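Local coordinates for protein P43 (Trichuris muris, PDB 6QIX) that tethers to matrix and inhibits the function of interleukin-13, as the major protein secreted by the whipworm parasite, at residues 199-204 against 246-251; 258-263 against 314-319; 299-304 against 324-329. One frame throughout, in Å; residues are numbered along the deposited sequence. Where two conformers were deposited one is given.

Contact 1 (199-204 against 246-251)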
loop_
_atom_site.group_PDB
_atom_site.type_symbol
_atom_site.label_atom_id
_atom_site.label_comp_id
_atom_site.label_asym_id
_atom_site.label_seq_id
_atom_site.Cartn_x
_atom_site.Cartn_y
_atom_site.Cartn_z
ATOM N N GLU A 199 -18.711 1.517 -8.424
ATOM C CA GLU A 199 -19.428 2.409 -7.534
ATOM C C GLU A 199 -18.764 2.406 -6.161
ATOM O O GLU A 199 -17.891 1.577 -5.851
ATOM C CB GLU A 199 -20.892 1.990 -7.427
ATOM C CG GLU A 199 -21.638 2.198 -8.731
ATOM C CD GLU A 199 -23.045 2.754 -8.614
ATOM O OE1 GLU A 199 -23.720 2.788 -9.649
ATOM O OE2 GLU A 199 -23.482 3.183 -7.527
ATOM N N CYS A 200 -19.179 3.360 -5.328
ATOM C CA CYS A 200 -18.610 3.454 -3.997
ATOM C C CYS A 200 -19.053 2.249 -3.193
ATOM O O CYS A 200 -20.249 1.988 -3.079
ATOM C CB CYS A 200 -19.047 4.747 -3.310
ATOM S SG CYS A 200 -18.400 6.272 -4.172
ATOM N N LEU A 201 -18.090 1.508 -2.654
ATOM C CA LEU A 201 -18.355 0.308 -1.883
ATOM C C LEU A 201 -18.452 0.626 -0.400
ATOM O O LEU A 201 -17.849 1.581 0.088
ATOM C CB LEU A 201 -17.264 -0.730 -2.092
ATOM C CG LEU A 201 -16.962 -1.066 -3.578
ATOM C CD1 LEU A 201 -15.894 -2.120 -3.667
ATOM C CD2 LEU A 201 -18.230 -1.521 -4.272
ATOM N N TRP A 202 -19.230 -0.178 0.311
ATOM C CA TRP A 202 -19.444 0.110 1.730
ATOM C C TRP A 202 -19.647 -1.185 2.511
ATOM O O TRP A 202 -20.016 -2.228 1.962
ATOM C CB TRP A 202 -20.661 1.008 1.884
ATOM C CG TRP A 202 -20.862 1.673 3.217
ATOM C CD1 TRP A 202 -22.001 1.662 3.953
ATOM C CD2 TRP A 202 -19.903 2.420 3.957
ATOM N NE1 TRP A 202 -21.829 2.406 5.103
ATOM C CE2 TRP A 202 -20.534 2.843 5.152
ATOM C CE3 TRP A 202 -18.566 2.762 3.734
ATOM C CZ2 TRP A 202 -19.867 3.594 6.133
ATOM C CZ3 TRP A 202 -17.897 3.518 4.704
ATOM C CH2 TRP A 202 -18.577 3.944 5.893
ATOM N N PHE A 203 -19.443 -1.081 3.815
ATOM C CA PHE A 203 -19.696 -2.162 4.738
ATOM C C PHE A 203 -21.161 -2.586 4.707
ATOM O O PHE A 203 -22.041 -1.804 4.333
ATOM C CB PHE A 203 -19.323 -1.717 6.157
ATOM C CG PHE A 203 -17.880 -1.317 6.291
ATOM C CD1 PHE A 203 -16.886 -2.278 6.407
ATOM C CD2 PHE A 203 -17.517 0.002 6.261
ATOM C CE1 PHE A 203 -15.536 -1.908 6.528
ATOM C CE2 PHE A 203 -16.166 0.372 6.394
ATOM C CZ PHE A 203 -15.189 -0.586 6.473
ATOM N N PRO A 204 -21.463 -3.804 5.154
ATOM C CA PRO A 204 -20.555 -4.791 5.766
ATOM C C PRO A 204 -19.460 -5.349 4.848
ATOM O O PRO A 204 -19.522 -5.287 3.611
ATOM C CB PRO A 204 -21.504 -5.928 6.192
ATOM C CG PRO A 204 -22.709 -5.751 5.367
ATOM C CD PRO A 204 -22.847 -4.281 5.117
ATOM N N PHE A 246 -15.146 3.667 -0.905
ATOM C CA PHE A 246 -14.106 3.676 -1.931
ATOM C C PHE A 246 -14.565 2.885 -3.135
ATOM O O PHE A 246 -15.402 1.983 -3.029
ATOM C CB PHE A 246 -12.767 3.081 -1.426
ATOM C CG PHE A 246 -12.865 1.639 -1.030
ATOM C CD1 PHE A 246 -12.391 0.666 -1.864
ATOM C CD2 PHE A 246 -13.445 1.263 0.159
ATOM C CE1 PHE A 246 -12.474 -0.664 -1.525
ATOM C CE2 PHE A 246 -13.531 -0.071 0.490
ATOM C CZ PHE A 246 -13.057 -1.044 -0.391
ATOM N N ARG A 247 -13.981 3.244 -4.264
ATOM C CA ARG A 247 -14.128 2.538 -5.533
ATOM C C ARG A 247 -12.908 1.674 -5.795
ATOM O O ARG A 247 -11.803 1.978 -5.347
ATOM C CB ARG A 247 -14.299 3.525 -6.683
ATOM C CG ARG A 247 -15.365 4.594 -6.439
ATOM C CD ARG A 247 -15.278 5.667 -7.549
ATOM N NE ARG A 247 -16.245 6.759 -7.388
ATOM C CZ ARG A 247 -17.533 6.729 -7.751
ATOM N NH1 ARG A 247 -18.029 5.669 -8.301
ATOM N NH2 ARG A 247 -18.332 7.787 -7.538
ATOM N N VAL A 248 -13.119 0.622 -6.578
ATOM C CA VAL A 248 -12.031 -0.256 -7.003
ATOM C C VAL A 248 -11.958 -0.315 -8.527
ATOM O O VAL A 248 -12.960 -0.207 -9.248
ATOM C CB VAL A 248 -12.155 -1.678 -6.424
ATOM C CG1 VAL A 248 -12.128 -1.703 -4.842
ATOM C CG2 VAL A 248 -13.425 -2.317 -6.901
ATOM N N LYS A 249 -10.737 -0.551 -8.988
ATOM C CA LYS A 249 -10.429 -0.786 -10.406
ATOM C C LYS A 249 -9.539 -2.010 -10.503
ATOM O O LYS A 249 -8.592 -2.136 -9.730
ATOM C CB LYS A 249 -9.710 0.422 -10.993
ATOM C CG LYS A 249 -9.376 0.310 -12.450
ATOM C CD LYS A 249 -8.806 1.610 -12.995
ATOM C CE LYS A 249 -9.891 2.663 -13.160
ATOM N NZ LYS A 249 -9.561 3.686 -14.185
ATOM N N CYS A 250 -9.867 -2.902 -11.426
ATOM C CA CYS A 250 -9.275 -4.241 -11.508
ATOM C C CYS A 250 -8.435 -4.331 -12.761
ATOM O O CYS A 250 -8.864 -3.854 -13.811
ATOM C CB CYS A 250 -10.338 -5.379 -11.663
ATOM S SG CYS A 250 -11.864 -5.171 -10.862
ATOM N N MET A 251 -7.294 -5.035 -12.662
ATOM C CA MET A 251 -6.569 -5.551 -13.821
ATOM C C MET A 251 -6.334 -7.028 -13.582
ATOM O O MET A 251 -5.823 -7.412 -12.525
ATOM C CB MET A 251 -5.262 -4.818 -14.009
ATOM C CG MET A 251 -5.435 -3.501 -14.727
ATOM S SD MET A 251 -3.827 -2.759 -14.886
ATOM C CE MET A 251 -2.976 -3.991 -15.846
#
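Arg247 sets CG anti to its carbonyl carbon (chi1 -50°) and runs extended from CG to NE; the last torsion, chi4 -81°, then places CZ by the sulfur of Cys200. That sulfur sits over the centre of the flat guanidinium, with Cys200 SG 3.7 Å from Arg247 NH2. Beside it, Arg247 NH1 approaches Glu199 CA to 3.6 Å. Partners outside the two segments hold the rotation of the guanidinium: NH2 forms a salt bridge with Asp273 and NH1 a hydrogen bond to the carbonyl of Ser198. The carboxylate of Glu199 does not join in, since its OE2 stays 6.0 Å from Arg247 NH1.

In the fold, the loop before helix 205-216 is laid here against the first residues of hairpin strand 246-252. Between 199-204 and 246-251 a single backbone hydrogen bond forms, Leu201 N to Phe246 O at 2.8 Å; Ser198 and Ser195, earlier in the loop, bond to Val248 and Cys250. Leu201 CB packs on Phe246 O at 3.4 Å. Leu201 CD1 reaches Val248 CG1 at 4.0 Å, the two side chains crossing at about a right angle. From helix 205-216, His211 touches Leu201, His215 touches Val248 and Ile208 touches Phe246.

Cys200 SG is bonded to Cys269, so the arginine rests on a disulfide sulfur. With its charge answered by Asp273, the cation probably meets that polarisable sulfur chiefly through dispersion and induction.

Contact 2 (258-263 against 314-319)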
loop_
_atom_site.group_PDB
_atom_site.type_symbol
_atom_site.label_atom_id
_atom_site.label_comp_id
_atom_site.label_asym_id
_atom_site.label_seq_id
_atom_site.Cartn_x
_atom_site.Cartn_y
_atom_site.Cartn_z
ATOM N N GLY A 258 3.742 -18.583 -9.990
ATOM C CA GLY A 258 4.622 -17.463 -9.768
ATOM C C GLY A 258 3.995 -16.130 -10.090
ATOM O O GLY A 258 4.642 -15.090 -9.900
ATOM N N CYS A 259 2.738 -16.124 -10.529
ATOM C CA CYS A 259 2.104 -14.912 -11.042
ATOM C C CYS A 259 0.735 -14.754 -10.405
ATOM O O CYS A 259 -0.180 -15.530 -10.712
ATOM C CB CYS A 259 1.937 -14.975 -12.568
ATOM S SG CYS A 259 3.449 -15.294 -13.532
ATOM N N PHE A 260 0.553 -13.703 -9.611
ATOM C CA PHE A 260 -0.764 -13.528 -9.030
ATOM C C PHE A 260 -1.667 -12.887 -10.077
ATOM O O PHE A 260 -1.245 -11.949 -10.741
ATOM C CB PHE A 260 -0.688 -12.612 -7.787
ATOM C CG PHE A 260 -1.915 -12.631 -6.954
ATOM C CD1 PHE A 260 -2.147 -13.676 -6.081
ATOM C CD2 PHE A 260 -2.832 -11.585 -7.034
ATOM C CE1 PHE A 260 -3.264 -13.687 -5.290
ATOM C CE2 PHE A 260 -3.986 -11.610 -6.284
ATOM C CZ PHE A 260 -4.190 -12.653 -5.393
ATOM N N PRO A 261 -2.920 -13.323 -10.199
ATOM C CA PRO A 261 -3.736 -12.915 -11.356
ATOM C C PRO A 261 -4.465 -11.579 -11.269
ATOM O O PRO A 261 -4.904 -11.076 -12.318
ATOM C CB PRO A 261 -4.775 -14.039 -11.455
ATOM C CG PRO A 261 -4.920 -14.481 -10.026
ATOM C CD PRO A 261 -3.548 -14.429 -9.452
ATOM N N LEU A 262 -4.664 -10.998 -10.086
ATOM C CA LEU A 262 -5.515 -9.811 -9.955
ATOM C C LEU A 262 -4.791 -8.704 -9.210
ATOM O O LEU A 262 -4.270 -8.923 -8.111
ATOM C CB LEU A 262 -6.787 -10.148 -9.214
ATOM C CG LEU A 262 -7.823 -9.039 -9.137
ATOM C CD1 LEU A 262 -8.366 -8.725 -10.532
ATOM C CD2 LEU A 262 -8.902 -9.498 -8.189
ATOM N N LYS A 263 -4.785 -7.523 -9.795
ATOM C CA LYS A 263 -4.224 -6.316 -9.216
ATOM C C LYS A 263 -5.380 -5.339 -9.021
ATOM O O LYS A 263 -6.239 -5.230 -9.912
ATOM C CB LYS A 263 -3.195 -5.742 -10.181
ATOM C CG LYS A 263 -2.090 -4.976 -9.573
ATOM C CD LYS A 263 -1.631 -3.882 -10.553
ATOM C CE LYS A 263 -0.927 -4.483 -11.771
ATOM N NZ LYS A 263 0.451 -3.896 -11.991
ATOM N N PRO A 314 2.952 -19.572 -1.225
ATOM C CA PRO A 314 4.232 -18.982 -1.626
ATOM C C PRO A 314 4.170 -17.472 -1.556
ATOM O O PRO A 314 3.081 -16.864 -1.575
ATOM C CB PRO A 314 4.435 -19.455 -3.068
ATOM C CG PRO A 314 3.129 -19.853 -3.546
ATOM C CD PRO A 314 2.259 -20.215 -2.345
ATOM N N HIS A 315 5.366 -16.860 -1.509
ATOM C CA HIS A 315 5.414 -15.414 -1.256
ATOM C C HIS A 315 4.616 -14.632 -2.311
ATOM O O HIS A 315 3.971 -13.628 -1.972
ATOM C CB HIS A 315 6.861 -14.867 -1.137
ATOM C CG HIS A 315 7.750 -15.165 -2.300
ATOM N ND1 HIS A 315 7.664 -14.493 -3.498
ATOM C CD2 HIS A 315 8.773 -16.047 -2.436
ATOM C CE1 HIS A 315 8.553 -14.990 -4.343
ATOM N NE2 HIS A 315 9.256 -15.917 -3.714
ATOM N N TRP A 316 4.618 -15.078 -3.570
ATOM C CA TRP A 316 3.948 -14.294 -4.627
ATOM C C TRP A 316 2.432 -14.310 -4.454
ATOM O O TRP A 316 1.728 -13.331 -4.792
ATOM C CB TRP A 316 4.340 -14.810 -6.021
ATOM C CG TRP A 316 3.978 -16.267 -6.302
ATOM C CD1 TRP A 316 4.807 -17.381 -6.178
ATOM C CD2 TRP A 316 2.712 -16.757 -6.746
ATOM N NE1 TRP A 316 4.107 -18.519 -6.488
ATOM C CE2 TRP A 316 2.826 -18.165 -6.852
ATOM C CE3 TRP A 316 1.484 -16.133 -7.066
ATOM C CZ2 TRP A 316 1.751 -18.972 -7.264
ATOM C CZ3 TRP A 316 0.424 -16.911 -7.466
ATOM C CH2 TRP A 316 0.571 -18.351 -7.575
ATOM N N LYS A 317 1.919 -15.399 -3.903
ATOM C CA LYS A 317 0.493 -15.515 -3.674
ATOM C C LYS A 317 0.089 -14.771 -2.404
ATOM O O LYS A 317 -0.908 -14.031 -2.403
ATOM C CB LYS A 317 0.098 -16.982 -3.622
ATOM C CG LYS A 317 -1.406 -17.190 -3.473
ATOM C CD LYS A 317 -1.794 -18.646 -3.362
ATOM C CE LYS A 317 -1.353 -19.443 -4.559
ATOM N NZ LYS A 317 -2.321 -20.536 -4.855
ATOM N N ARG A 318 0.858 -14.956 -1.311
ATOM C CA ARG A 318 0.633 -14.159 -0.101
ATOM C C ARG A 318 0.637 -12.662 -0.414
ATOM O O ARG A 318 -0.238 -11.910 0.040
ATOM C CB ARG A 318 1.718 -14.502 0.919
ATOM C CG ARG A 318 1.564 -13.873 2.307
ATOM C CD ARG A 318 2.252 -12.462 2.439
ATOM N NE ARG A 318 3.612 -12.483 1.911
ATOM C CZ ARG A 318 4.659 -13.022 2.520
ATOM N NH1 ARG A 318 4.526 -13.585 3.705
ATOM N NH2 ARG A 318 5.838 -13.054 1.913
ATOM N N ASP A 319 1.640 -12.204 -1.167
ATOM C CA ASP A 319 1.759 -10.782 -1.482
ATOM C C ASP A 319 0.565 -10.300 -2.300
ATOM O O ASP A 319 0.021 -9.196 -2.071
ATOM C CB ASP A 319 3.065 -10.536 -2.246
ATOM C CG ASP A 319 4.315 -10.687 -1.361
ATOM O OD1 ASP A 319 4.123 -10.658 -0.112
ATOM O OD2 ASP A 319 5.461 -10.793 -1.910
#
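Gly258 lies flat on the indole of Trp316 where the loop of a beta hairpin, strands 246-252 and 262-268, meets the first turn of helix 315-325. The loop is tied to an earlier part of the chain by the disulfide between Cys259 and Cys188.

The leading interaction is a CH-pi contact. Gly258 CA stands 3.4 Å from the centroid of the five-membered ring of Trp316, only 6° off the ring normal, while Gly258 N lies 3.3 Å from Trp316 CE2. Cys259 N lies over the same face of the Trp316 indole, 3.7 Å above the plane and toward the rim, and Cys259 O comes within 3.6 Å of Trp316 CZ3. The positive phi of Gly258 belongs to backbone angles at which a CB would press on the preceding carbonyl oxygen. Over the opposite face of the indole of Trp316 lie Pro314 CG, 3.2 Å above the plane and offset toward the rim, and Lys317 CB, likewise toward the rim. Both faces of the indole are thus in use, one against the hairpin loop and the other against its own helix start.

Apolar packing continues at Phe260, whose CB is 4.2 Å from Trp316 CE3. Its CG is anti to the backbone N (chi1 -167°); the ring touches helix 315-325 at Lys317 and Met324 and meets Tyr321 edge-to-face. Within its own segment, Pro261 CD lies over one face of the Phe260 ring, toward the rim.

No hydrogen bond crosses between the two segments. Polar backbone atoms of the helix still come close to the Phe260 ring: Phe260 CE1 lies 3.7 Å from Lys317 O.

Contact 3 (299-304 against 324-329); sequences KIWDDF and MLMQLP
Trp301 and Leu325 mark the nearest backbone approach, CA to CA 8.4 Å, between helix 292-310 and the C-terminal part of helix 315-325, two helices consecutive in the chain and packed as a helical hairpin. Leu325 to Leu328 form a type I turn.

Leu325 sets CG anti to its backbone N (chi1 -156°), and its branches fit among three side chains. Trp301 and Leu325 reach toward each other tip to tip, with Leu325 CD2 over the indole face, 3.8 Å from the six-membered ring centroid of Trp301 and 2° off the normal: a CH-pi contact. The same methyl meets Phe304 CB at 3.6 Å as the two side chains slide past each other in opposite directions. Leu325 CD1 instead turns to Ile300 CG2 at 4.1 Å.

Phe304 in turn meets Tyr225 edge-to-face, and Leu117 and Ala322 also touch Trp301, so the junction is buried and apolar. Met326 adds a Met-aromatic contact from a chain bent at chi2 and chi3. Its sulfur takes an oblique place, 54° off the ring normal, and Met326 SD lies 3.5 Å from Trp301 CZ2.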
loop_
_atom_site.group_PDB
_atom_site.type_symbol
_atom_site.label_atom_id
_atom_site.label_comp_id
_atom_site.label_asym_id
_atom_site.label_seq_id
_atom_site.Cartn_x
_atom_site.Cartn_y
_atom_site.Cartn_z
ATOM N N LYS A 299 -6.948 -7.874 14.003
ATOM C CA LYS A 299 -7.484 -9.224 13.955
ATOM C C LYS A 299 -7.515 -9.733 12.518
ATOM O O LYS A 299 -7.089 -10.860 12.240
ATOM C CB LYS A 299 -8.873 -9.250 14.596
ATOM C CG LYS A 299 -9.605 -10.579 14.430
ATOM C CD LYS A 299 -8.940 -11.671 15.212
ATOM C CE LYS A 299 -9.937 -12.740 15.668
ATOM N NZ LYS A 299 -9.268 -13.648 16.643
ATOM N N ILE A 300 -7.995 -8.908 11.583
ATOM C CA ILE A 300 -8.054 -9.354 10.190
ATOM C C ILE A 300 -6.664 -9.728 9.668
ATOM O O ILE A 300 -6.498 -10.750 8.988
ATOM C CB ILE A 300 -8.713 -8.286 9.302
ATOM C CG1 ILE A 300 -10.201 -8.146 9.623
ATOM C CG2 ILE A 300 -8.544 -8.673 7.822
ATOM C CD1 ILE A 300 -10.789 -6.794 9.229
ATOM N N TRP A 301 -5.644 -8.918 9.982
ATOM C CA TRP A 301 -4.284 -9.223 9.531
ATOM C C TRP A 301 -3.700 -10.415 10.267
ATOM O O TRP A 301 -3.042 -11.261 9.645
ATOM C CB TRP A 301 -3.410 -7.988 9.686
ATOM C CG TRP A 301 -3.608 -7.062 8.516
ATOM C CD1 TRP A 301 -4.376 -5.932 8.449
ATOM C CD2 TRP A 301 -3.063 -7.254 7.207
ATOM N NE1 TRP A 301 -4.317 -5.399 7.179
ATOM C CE2 TRP A 301 -3.535 -6.206 6.389
ATOM C CE3 TRP A 301 -2.248 -8.232 6.638
ATOM C CZ2 TRP A 301 -3.163 -6.084 5.039
ATOM C CZ3 TRP A 301 -1.874 -8.099 5.304
ATOM C CH2 TRP A 301 -2.305 -7.018 4.531
ATOM N N ASP A 302 -3.946 -10.539 11.572
ATOM C CA ASP A 302 -3.468 -11.733 12.264
ATOM C C ASP A 302 -4.045 -12.978 11.608
ATOM O O ASP A 302 -3.330 -13.978 11.391
ATOM C CB ASP A 302 -3.867 -11.683 13.751
ATOM C CG ASP A 302 -2.995 -10.732 14.585
ATOM O OD1 ASP A 302 -1.905 -10.340 14.127
ATOM O OD2 ASP A 302 -3.414 -10.344 15.714
ATOM N N ASP A 303 -5.349 -12.940 11.292
ATOM C CA ASP A 303 -6.003 -14.097 10.687
ATOM C C ASP A 303 -5.465 -14.374 9.283
ATOM O O ASP A 303 -5.239 -15.540 8.915
ATOM C CB ASP A 303 -7.510 -13.885 10.663
ATOM C CG ASP A 303 -8.123 -13.923 12.074
ATOM O OD1 ASP A 303 -9.308 -13.546 12.226
ATOM O OD2 ASP A 303 -7.421 -14.335 13.035
ATOM N N PHE A 304 -5.239 -13.323 8.489
ATOM C CA PHE A 304 -4.666 -13.520 7.160
ATOM C C PHE A 304 -3.273 -14.139 7.255
ATOM O O PHE A 304 -2.928 -15.067 6.510
ATOM C CB PHE A 304 -4.592 -12.195 6.376
ATOM C CG PHE A 304 -3.734 -12.315 5.144
ATOM C CD1 PHE A 304 -4.195 -13.035 4.048
ATOM C CD2 PHE A 304 -2.455 -11.774 5.105
ATOM C CE1 PHE A 304 -3.394 -13.228 2.906
ATOM C CE2 PHE A 304 -1.640 -11.968 3.973
ATOM C CZ PHE A 304 -2.105 -12.678 2.863
ATOM N N MET A 324 -4.280 -6.598 -1.932
ATOM C CA MET A 324 -5.715 -6.324 -1.953
ATOM C C MET A 324 -6.222 -5.985 -0.546
ATOM O O MET A 324 -6.967 -5.010 -0.357
ATOM C CB MET A 324 -6.471 -7.534 -2.539
ATOM C CG MET A 324 -6.092 -7.913 -3.979
ATOM S SD MET A 324 -6.938 -9.413 -4.597
ATOM C CE MET A 324 -8.604 -8.807 -4.878
ATOM N N LEU A 325 -5.806 -6.768 0.452
ATOM C CA LEU A 325 -6.249 -6.536 1.836
ATOM C C LEU A 325 -5.826 -5.151 2.318
ATOM O O LEU A 325 -6.559 -4.506 3.091
ATOM C CB LEU A 325 -5.709 -7.663 2.725
ATOM C CG LEU A 325 -6.415 -8.004 4.018
ATOM C CD1 LEU A 325 -7.854 -8.410 3.763
ATOM C CD2 LEU A 325 -5.677 -9.130 4.745
ATOM N N MET A 326 -4.658 -4.668 1.876
ATOM C CA MET A 326 -4.253 -3.310 2.231
ATOM C C MET A 326 -5.240 -2.241 1.761
ATOM O O MET A 326 -5.118 -1.100 2.205
ATOM C CB MET A 326 -2.848 -2.960 1.685
ATOM C CG MET A 326 -1.762 -3.713 2.430
ATOM S SD MET A 326 -1.361 -3.247 4.015
ATOM C CE MET A 326 -0.829 -1.563 3.798
ATOM N N GLN A 327 -6.124 -2.564 0.820
ATOM C CA GLN A 327 -7.055 -1.574 0.284
ATOM C C GLN A 327 -8.285 -1.417 1.153
ATOM O O GLN A 327 -9.085 -0.509 0.915
ATOM C CB GLN A 327 -7.506 -1.942 -1.130
ATOM C CG GLN A 327 -6.400 -2.250 -2.073
ATOM C CD GLN A 327 -5.348 -1.209 -2.122
ATOM O OE1 GLN A 327 -5.627 -0.006 -2.176
ATOM N NE2 GLN A 327 -4.089 -1.664 -2.158
ATOM N N LEU A 328 -8.461 -2.262 2.170
ATOM C CA LEU A 328 -9.608 -2.076 3.053
ATOM C C LEU A 328 -9.515 -0.724 3.767
ATOM O O LEU A 328 -8.420 -0.236 4.057
ATOM C CB LEU A 328 -9.694 -3.189 4.079
ATOM C CG LEU A 328 -10.214 -4.497 3.465
ATOM C CD1 LEU A 328 -10.102 -5.601 4.511
ATOM C CD2 LEU A 328 -11.681 -4.391 2.989
ATOM N N PRO A 329 -10.641 -0.138 4.118
ATOM C CA PRO A 329 -10.614 1.118 4.876
ATOM C C PRO A 329 -9.920 0.957 6.219
ATOM O O PRO A 329 -10.177 0.011 6.946
ATOM C CB PRO A 329 -12.105 1.447 5.059
ATOM C CG PRO A 329 -12.832 0.650 3.972
ATOM C CD PRO A 329 -12.010 -0.596 3.804
#

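Contact 1 closes before the other two open along the chain, whereas contacts 2 and 3 interleave, their segments alternating. The centres of contact 1 and contact 2 lie about 21 Å apart. Contact 3 has its centre about 15 Å from that of contact 1 and about 16 Å from that of contact 2. Strands 246-252 and 262-268, neighbours in one antiparallel sheet, link contact 1 to contact 2, where Met251 O probably accepts a hydrogen bond from Lys263 N. Helix 315-325 serves contacts 2 and 3 at its two ends, and Met324 packs on Leu262. Pro329 then touches Phe203 and Phe246. Loop, hairpin and helix pair thus form one continuous body in a disulfide-rich secreted protein.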